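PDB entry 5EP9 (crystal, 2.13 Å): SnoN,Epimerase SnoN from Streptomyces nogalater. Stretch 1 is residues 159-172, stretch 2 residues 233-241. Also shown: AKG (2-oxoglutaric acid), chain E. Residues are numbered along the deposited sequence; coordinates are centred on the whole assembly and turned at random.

Stretch 1, residues 159-172: AWVALVDVPVERGC
Stretch 2 (233-241) DEPRLSTSA

Strands 159-162 and 236-241 run antiparallel, at 160° between their directions. The two stretches bury 785 Å² between them, loop residues included. Ala-159 pairs with Ala-241, Trp-160 with Ser-240, Val-161 with Thr-239 and Ala-162 with Ser-238. The hydrogen-bonded pairs are closed by Ala-159 N to Ala-241 O (2.9 Å), Ala-241 N to Ala-159 O (2.9 Å), Val-161 N to Thr-239 O (2.8 Å) and Thr-239 N to Val-161 O (3.0 Å). Leu-163 N to Leu-237 O (3.0 Å) extends the ladder past the strand end.

Trp-160, Ala-162, Ser-238 and Ser-240 share one face. Trp-160 is t, with chi2 106°. This lays its six-membered ring against Ser-238, whose CB sits 3.5 Å from the ring centroid. Ser-238 (p) is small enough to fit there. Trp-160 NE1 donates to AKG O3 (2.8 Å). Ser-240 is t, and its OG donates to AKG O2 (3.0 Å).

Arg-236 is t, t, p, with chi4 177°. Its guanidinium lies with one face toward Trp-160 CZ2. Arg-236 NH1 donates to Gly-171 O (2.8 Å) and to AKG O4 (3.1 Å), so one buried charge serves both loop and ligand carboxylate. Gly-171 has phi/psi 98/38; a CB would be jammed against the preceding carbonyl.

On the other face, Val-161 (t) packs its CB 3.6 Å from Thr-239 OG1. Thr-239 is p; its OG1 meets a water (2.7 Å) that donates to Ala-159 O (3.1 Å). Leu-163 (m, t) brings CD1 to 4.0 Å from Thr-239 CG2.

Arg-170 is t, t, m, with chi4 127°. Arg-170 NH1 donates to Asp-165 O (2.9 Å), bracing the loop. Arg-170 NH2 forms a salt bridge with Glu-234 OE1 (3.0 Å), weak as a hydrogen bond. Glu-234 is m, p, with chi3 31°.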

ATOM      1  N   ALA A 159      -1.221  -2.187   2.884  1.00 25.51           N
ATOM      2  CA  ALA A 159      -0.196  -2.659   3.823  1.00 25.26           C
ATOM      3  C   ALA A 159       1.196  -2.249   3.359  1.00 25.40           C
ATOM      4  O   ALA A 159       1.616  -2.621   2.270  1.00 26.14           O
ATOM      5  CB  ALA A 159      -0.235  -4.160   3.938  1.00 26.80           C
ATOM      6  N   TRP A 160       1.885  -1.435   4.161  1.00 25.58           N
ATOM      7  CA  TRP A 160       3.207  -0.934   3.812  1.00 26.41           C
ATOM      8  C   TRP A 160       4.168  -1.597   4.779  1.00 27.35           C
ATOM      9  O   TRP A 160       4.094  -1.380   5.990  1.00 27.50           O
ATOM     10  CB  TRP A 160       3.231   0.582   3.966  1.00 26.69           C
ATOM     11  CG  TRP A 160       4.343   1.406   3.363  1.00 25.44           C
ATOM     12  CD1 TRP A 160       4.247   2.198   2.256  1.00 25.30           C
ATOM     13  CD2 TRP A 160       5.640   1.607   3.894  1.00 24.73           C
ATOM     14  NE1 TRP A 160       5.413   2.871   2.063  1.00 26.40           N
ATOM     15  CE2 TRP A 160       6.320   2.465   3.002  1.00 25.10           C
ATOM     16  CE3 TRP A 160       6.368   0.998   4.946  1.00 26.65           C
ATOM     17  CZ2 TRP A 160       7.610   2.875   3.207  1.00 26.46           C
ATOM     18  CZ3 TRP A 160       7.718   1.401   5.159  1.00 27.12           C
ATOM     19  CH2 TRP A 160       8.304   2.352   4.297  1.00 26.73           C
ATOM     20  N   VAL A 161       5.024  -2.443   4.233  1.00 27.08           N
ATOM     21  CA  VAL A 161       5.862  -3.334   5.086  1.00 26.41           C
ATOM     22  C   VAL A 161       7.295  -2.853   4.995  1.00 26.29           C
ATOM     23  O   VAL A 161       7.863  -2.818   3.870  1.00 26.48           O
ATOM     24  CB  VAL A 161       5.749  -4.809   4.605  1.00 27.32           C
ATOM     25  CG1 VAL A 161       6.591  -5.730   5.420  1.00 27.38           C
ATOM     26  CG2 VAL A 161       4.317  -5.234   4.654  1.00 28.50           C
ATOM     27  N   ALA A 162       7.885  -2.537   6.125  1.00 24.93           N
ATOM     28  CA  ALA A 162       9.256  -2.121   6.143  1.00 26.25           C
ATOM     29  C   ALA A 162      10.207  -3.354   6.036  1.00 26.64           C
ATOM     30  O   ALA A 162      10.085  -4.248   6.831  1.00 26.52           O
ATOM     31  CB  ALA A 162       9.587  -1.401   7.410  1.00 27.65           C
ATOM     32  N   LEU A 163      11.086  -3.339   5.029  1.00 26.21           N
ATOM     33  CA  LEU A 163      12.073  -4.376   4.865  1.00 28.54           C
ATOM     34  C   LEU A 163      13.440  -4.005   5.460  1.00 29.72           C
ATOM     35  O   LEU A 163      14.311  -4.844   5.544  1.00 31.13           O
ATOM     36  CB  LEU A 163      12.188  -4.793   3.398  1.00 29.71           C
ATOM     37  CG  LEU A 163      10.886  -5.363   2.792  1.00 29.67           C
ATOM     38  CD1 LEU A 163      11.102  -5.644   1.352  1.00 30.66           C
ATOM     39  CD2 LEU A 163      10.496  -6.611   3.515  1.00 30.14           C
ATOM     40  N   VAL A 164      13.594  -2.741   5.875  1.00 30.10           N
ATOM     41  CA  VAL A 164      14.714  -2.271   6.650  1.00 31.39           C
ATOM     42  C   VAL A 164      14.162  -1.335   7.702  1.00 30.09           C
ATOM     43  O   VAL A 164      13.000  -0.989   7.687  1.00 29.83           O
ATOM     44  CB  VAL A 164      15.699  -1.447   5.789  1.00 32.64           C
ATOM     45  CG1 VAL A 164      16.346  -2.344   4.695  1.00 34.02           C
ATOM     46  CG2 VAL A 164      15.016  -0.268   5.150  1.00 31.17           C
ATOM     47  N   ASP A 165      15.036  -0.885   8.586  1.00 29.31           N
ATOM     48  CA  ASP A 165      14.687   0.152   9.581  1.00 29.39           C
ATOM     49  C   ASP A 165      14.383   1.457   8.853  1.00 29.10           C
ATOM     50  O   ASP A 165      15.091   1.873   7.951  1.00 28.99           O
ATOM     51  CB  ASP A 165      15.857   0.309  10.550  1.00 31.26           C
ATOM     52  CG  ASP A 165      15.832  -0.750  11.719  1.00 32.46           C
ATOM     53  OD1 ASP A 165      14.854  -1.473  11.960  1.00 32.20           O
ATOM     54  OD2 ASP A 165      16.833  -0.803  12.433  1.00 38.46           O
ATOM     55  N   VAL A 166      13.243   2.069   9.181  1.00 29.99           N
ATOM     56  CA  VAL A 166      12.804   3.308   8.536  1.00 29.69           C
ATOM     57  C   VAL A 166      12.556   4.387   9.590  1.00 29.14           C
ATOM     58  O   VAL A 166      11.439   4.624   9.983  1.00 28.45           O
ATOM     59  CB  VAL A 166      11.555   3.108   7.657  1.00 28.54           C
ATOM     60  CG1 VAL A 166      11.308   4.355   6.865  1.00 28.88           C
ATOM     61  CG2 VAL A 166      11.735   1.988   6.665  1.00 30.73           C
ATOM     62  N   PRO A 167      13.599   4.948  10.134  1.00 29.56           N
ATOM     63  CA  PRO A 167      13.381   6.060  11.007  1.00 30.51           C
ATOM     64  C   PRO A 167      12.874   7.233  10.171  1.00 29.68           C
ATOM     65  O   PRO A 167      12.949   7.202   8.954  1.00 28.94           O
ATOM     66  CB  PRO A 167      14.802   6.336  11.601  1.00 32.29           C
ATOM     67  CG  PRO A 167      15.747   5.849  10.530  1.00 31.87           C
ATOM     68  CD  PRO A 167      15.030   4.723   9.850  1.00 32.40           C
ATOM     69  N   VAL A 168      12.541   8.294  10.863  1.00 30.19           N
ATOM     70  CA  VAL A 168      12.062   9.517  10.245  1.00 30.53           C
ATOM     71  C   VAL A 168      12.951   9.925   9.097  1.00 30.37           C
ATOM     72  O   VAL A 168      12.451  10.172   7.984  1.00 31.07           O
ATOM     73  CB  VAL A 168      11.844  10.719  11.279  1.00 30.68           C
ATOM     74  CG1 VAL A 168      11.361  11.923  10.535  1.00 31.23           C
ATOM     75  CG2 VAL A 168      10.796  10.322  12.298  1.00 29.43           C
ATOM     76  N   GLU A 169      14.218  10.012   9.338  1.00 31.83           N
ATOM     77  CA  GLU A 169      15.088  10.578   8.334  1.00 35.64           C
ATOM     78  C   GLU A 169      15.309   9.725   7.088  1.00 34.73           C
ATOM     79  O   GLU A 169      15.855  10.200   6.064  1.00 33.65           O
ATOM     80  CB  GLU A 169      16.415  11.064   8.967  1.00 40.75           C
ATOM     81  CG  GLU A 169      17.304   9.964   9.509  1.00 44.43           C
ATOM     82  CD  GLU A 169      17.004   9.508  10.980  1.00 50.56           C
ATOM     83  OE1 GLU A 169      15.930   9.903  11.631  1.00 49.08           O
ATOM     84  OE2 GLU A 169      17.945   8.795  11.471  1.00 51.01           O
ATOM     85  N   ARG A 170      14.883   8.474   7.159  1.00 32.95           N
ATOM     86  CA  ARG A 170      14.979   7.560   5.998  1.00 32.63           C
ATOM     87  C   ARG A 170      13.711   7.569   5.152  1.00 31.30           C
ATOM     88  O   ARG A 170      13.604   6.877   4.157  1.00 30.82           O
ATOM     89  CB  ARG A 170      15.336   6.127   6.455  1.00 33.28           C
ATOM     90  CG  ARG A 170      15.701   5.223   5.288  1.00 34.49           C
ATOM     91  CD  ARG A 170      16.483   3.985   5.711  1.00 34.36           C
ATOM     92  NE  ARG A 170      17.751   4.439   6.190  1.00 35.23           N
ATOM     93  CZ  ARG A 170      18.248   4.130   7.356  1.00 38.56           C
ATOM     94  NH1 ARG A 170      17.629   3.291   8.170  1.00 40.20           N
ATOM     95  NH2 ARG A 170      19.410   4.614   7.701  1.00 41.00           N
ATOM     96  N   GLY A 171      12.751   8.446   5.524  1.00 31.17           N
ATOM     97  CA  GLY A 171      11.529   8.687   4.735  1.00 29.05           C
ATOM     98  C   GLY A 171      10.300   7.943   5.171  1.00 27.58           C
ATOM     99  O   GLY A 171       9.584   7.370   4.321  1.00 28.14           O
ATOM    100  N   CYS A 172      10.095   7.781   6.451  1.00 26.48           N
ATOM    101  CA  CYS A 172       8.917   7.102   6.917  1.00 27.17           C
ATOM    102  C   CYS A 172       7.722   7.927   6.528  1.00 27.61           C
ATOM    103  O   CYS A 172       7.842   9.088   6.105  1.00 28.47           O
ATOM    104  CB  CYS A 172       8.933   6.810   8.435  1.00 28.01           C
ATOM    105  SG  CYS A 172       8.691   8.278   9.458  1.00 28.92           S
ATOM    106  N   ASP A 233      22.231   7.701   3.822  1.00 44.72           N
ATOM    107  CA  ASP A 233      22.965   6.883   2.868  1.00 48.37           C
ATOM    108  C   ASP A 233      22.470   5.477   2.706  1.00 46.14           C
ATOM    109  O   ASP A 233      23.056   4.795   1.992  1.00 47.60           O
ATOM    110  CB  ASP A 233      24.403   6.706   3.350  1.00 53.31           C
ATOM    111  CG  ASP A 233      25.139   7.964   3.338  1.00 62.66           C
ATOM    112  OD1 ASP A 233      24.582   8.977   2.871  1.00 69.56           O
ATOM    113  OD2 ASP A 233      26.293   7.994   3.834  1.00 82.49           O
ATOM    114  N   GLU A 234      21.484   5.041   3.443  1.00 45.31           N
ATOM    115  CA  GLU A 234      20.992   3.664   3.400  1.00 46.34           C
ATOM    116  C   GLU A 234      19.617   3.724   2.696  1.00 42.95           C
ATOM    117  O   GLU A 234      18.755   4.514   3.041  1.00 38.36           O
ATOM    118  CB  GLU A 234      20.880   2.989   4.794  1.00 49.51           C
ATOM    119  CG  GLU A 234      22.221   2.685   5.521  1.00 57.67           C
ATOM    120  CD  GLU A 234      22.893   3.944   6.154  1.00 73.04           C
ATOM    121  OE1 GLU A 234      22.206   4.936   6.610  1.00 77.23           O
ATOM    122  OE2 GLU A 234      24.151   3.962   6.215  1.00 86.59           O
ATOM    123  N   PRO A 235      19.433   2.874   1.687  1.00 40.26           N
ATOM    124  CA  PRO A 235      18.174   2.929   0.961  1.00 36.49           C
ATOM    125  C   PRO A 235      16.973   2.573   1.795  1.00 32.94           C
ATOM    126  O   PRO A 235      17.041   1.803   2.741  1.00 36.08           O
ATOM    127  CB  PRO A 235      18.365   1.949  -0.161  1.00 39.70           C
ATOM    128  CG  PRO A 235      19.514   1.053   0.263  1.00 41.56           C
ATOM    129  CD  PRO A 235      20.368   1.842   1.191  1.00 40.70           C
ATOM    130  N   ARG A 236      15.870   3.214   1.504  1.00 30.76           N
ATOM    131  CA  ARG A 236      14.601   2.895   2.120  1.00 28.55           C
ATOM    132  C   ARG A 236      13.950   1.804   1.205  1.00 28.15           C
ATOM    133  O   ARG A 236      13.670   2.056   0.037  1.00 27.62           O
ATOM    134  CB  ARG A 236      13.680   4.094   2.184  1.00 27.59           C
ATOM    135  CG  ARG A 236      12.490   3.839   3.093  1.00 26.78           C
ATOM    136  CD  ARG A 236      11.385   4.821   2.851  1.00 26.86           C
ATOM    137  NE  ARG A 236      10.651   4.508   1.641  1.00 26.67           N
ATOM    138  CZ  ARG A 236       9.592   5.161   1.185  1.00 26.56           C
ATOM    139  NH1 ARG A 236       9.127   6.268   1.733  1.00 27.00           N
ATOM    140  NH2 ARG A 236       9.026   4.734   0.091  1.00 27.55           N
ATOM    141  N   LEU A 237      13.659   0.656   1.781  1.00 27.99           N
ATOM    142  CA  LEU A 237      13.099  -0.475   1.040  1.00 28.49           C
ATOM    143  C   LEU A 237      11.921  -1.045   1.771  1.00 27.55           C
ATOM    144  O   LEU A 237      11.979  -1.256   3.027  1.00 25.96           O
ATOM    145  CB  LEU A 237      14.125  -1.605   0.880  1.00 31.29           C
ATOM    146  CG  LEU A 237      15.217  -1.288  -0.144  1.00 34.94           C
ATOM    147  CD1 LEU A 237      16.544  -2.012   0.093  1.00 37.31           C
ATOM    148  CD2 LEU A 237      14.774  -1.612  -1.550  1.00 35.05           C
ATOM    149  N   SER A 238      10.846  -1.243   0.998  1.00 26.42           N
ATOM    150  CA  SER A 238       9.581  -1.665   1.573  1.00 26.73           C
ATOM    151  C   SER A 238       8.748  -2.228   0.483  1.00 26.64           C
ATOM    152  O   SER A 238       9.053  -2.052  -0.726  1.00 26.51           O
ATOM    153  CB  SER A 238       8.837  -0.444   2.216  1.00 28.04           C
ATOM    154  OG  SER A 238       8.617   0.583   1.259  1.00 28.44           O
ATOM    155  N   THR A 239       7.642  -2.792   0.889  1.00 25.84           N
ATOM    156  CA  THR A 239       6.610  -3.104  -0.058  1.00 27.58           C
ATOM    157  C   THR A 239       5.312  -2.434   0.313  1.00 27.41           C
ATOM    158  O   THR A 239       5.036  -2.316   1.482  1.00 27.31           O
ATOM    159  CB  THR A 239       6.349  -4.649  -0.185  1.00 28.79           C
ATOM    160  OG1 THR A 239       5.910  -5.151   1.073  1.00 28.24           O
ATOM    161  CG2 THR A 239       7.599  -5.368  -0.613  1.00 28.49           C
ATOM    162  N   SER A 240       4.475  -2.242  -0.708  1.00 27.24           N
ATOM    163  CA  SER A 240       3.140  -1.692  -0.558  1.00 28.86           C
ATOM    164  C   SER A 240       2.122  -2.486  -1.334  1.00 28.59           C
ATOM    165  O   SER A 240       2.235  -2.644  -2.533  1.00 28.88           O
ATOM    166  CB  SER A 240       3.160  -0.211  -1.017  1.00 30.17           C
ATOM    167  OG  SER A 240       2.016   0.414  -0.655  1.00 32.17           O
ATOM    168  N   ALA A 241       1.183  -3.063  -0.611  1.00 27.42           N
ATOM    169  CA  ALA A 241       0.190  -3.897  -1.188  1.00 28.89           C
ATOM    170  C   ALA A 241      -1.195  -3.316  -0.962  1.00 28.04           C
ATOM    171  O   ALA A 241      -1.555  -3.005   0.153  1.00 29.04           O
ATOM    172  CB  ALA A 241       0.237  -5.313  -0.593  1.00 30.15           C
TER
HETATM  173  C1  AKG E 301       1.099   4.325  -0.333  1.00 33.71           C
HETATM  174  O1  AKG E 301      -0.124   4.478  -0.584  1.00 31.00           O
HETATM  175  O2  AKG E 301       1.563   3.240   0.097  1.00 32.30           O
HETATM  176  C2  AKG E 301       2.031   5.466  -0.490  1.00 36.04           C
HETATM  177  O5  AKG E 301       1.585   6.558  -0.895  1.00 33.13           O
HETATM  178  C3  AKG E 301       3.521   5.219  -0.158  1.00 34.63           C
HETATM  179  C4  AKG E 301       4.424   6.448  -0.146  1.00 35.26           C
HETATM  180  C5  AKG E 301       5.885   6.196   0.148  1.00 34.00           C
HETATM  181  O3  AKG E 301       6.257   5.047   0.448  1.00 35.19           O
HETATM  182  O4  AKG E 301       6.721   7.145   0.042  1.00 29.84           O
HETATM  183  O   HOH W   1       3.189  -5.158   1.282  1.00 28.67           O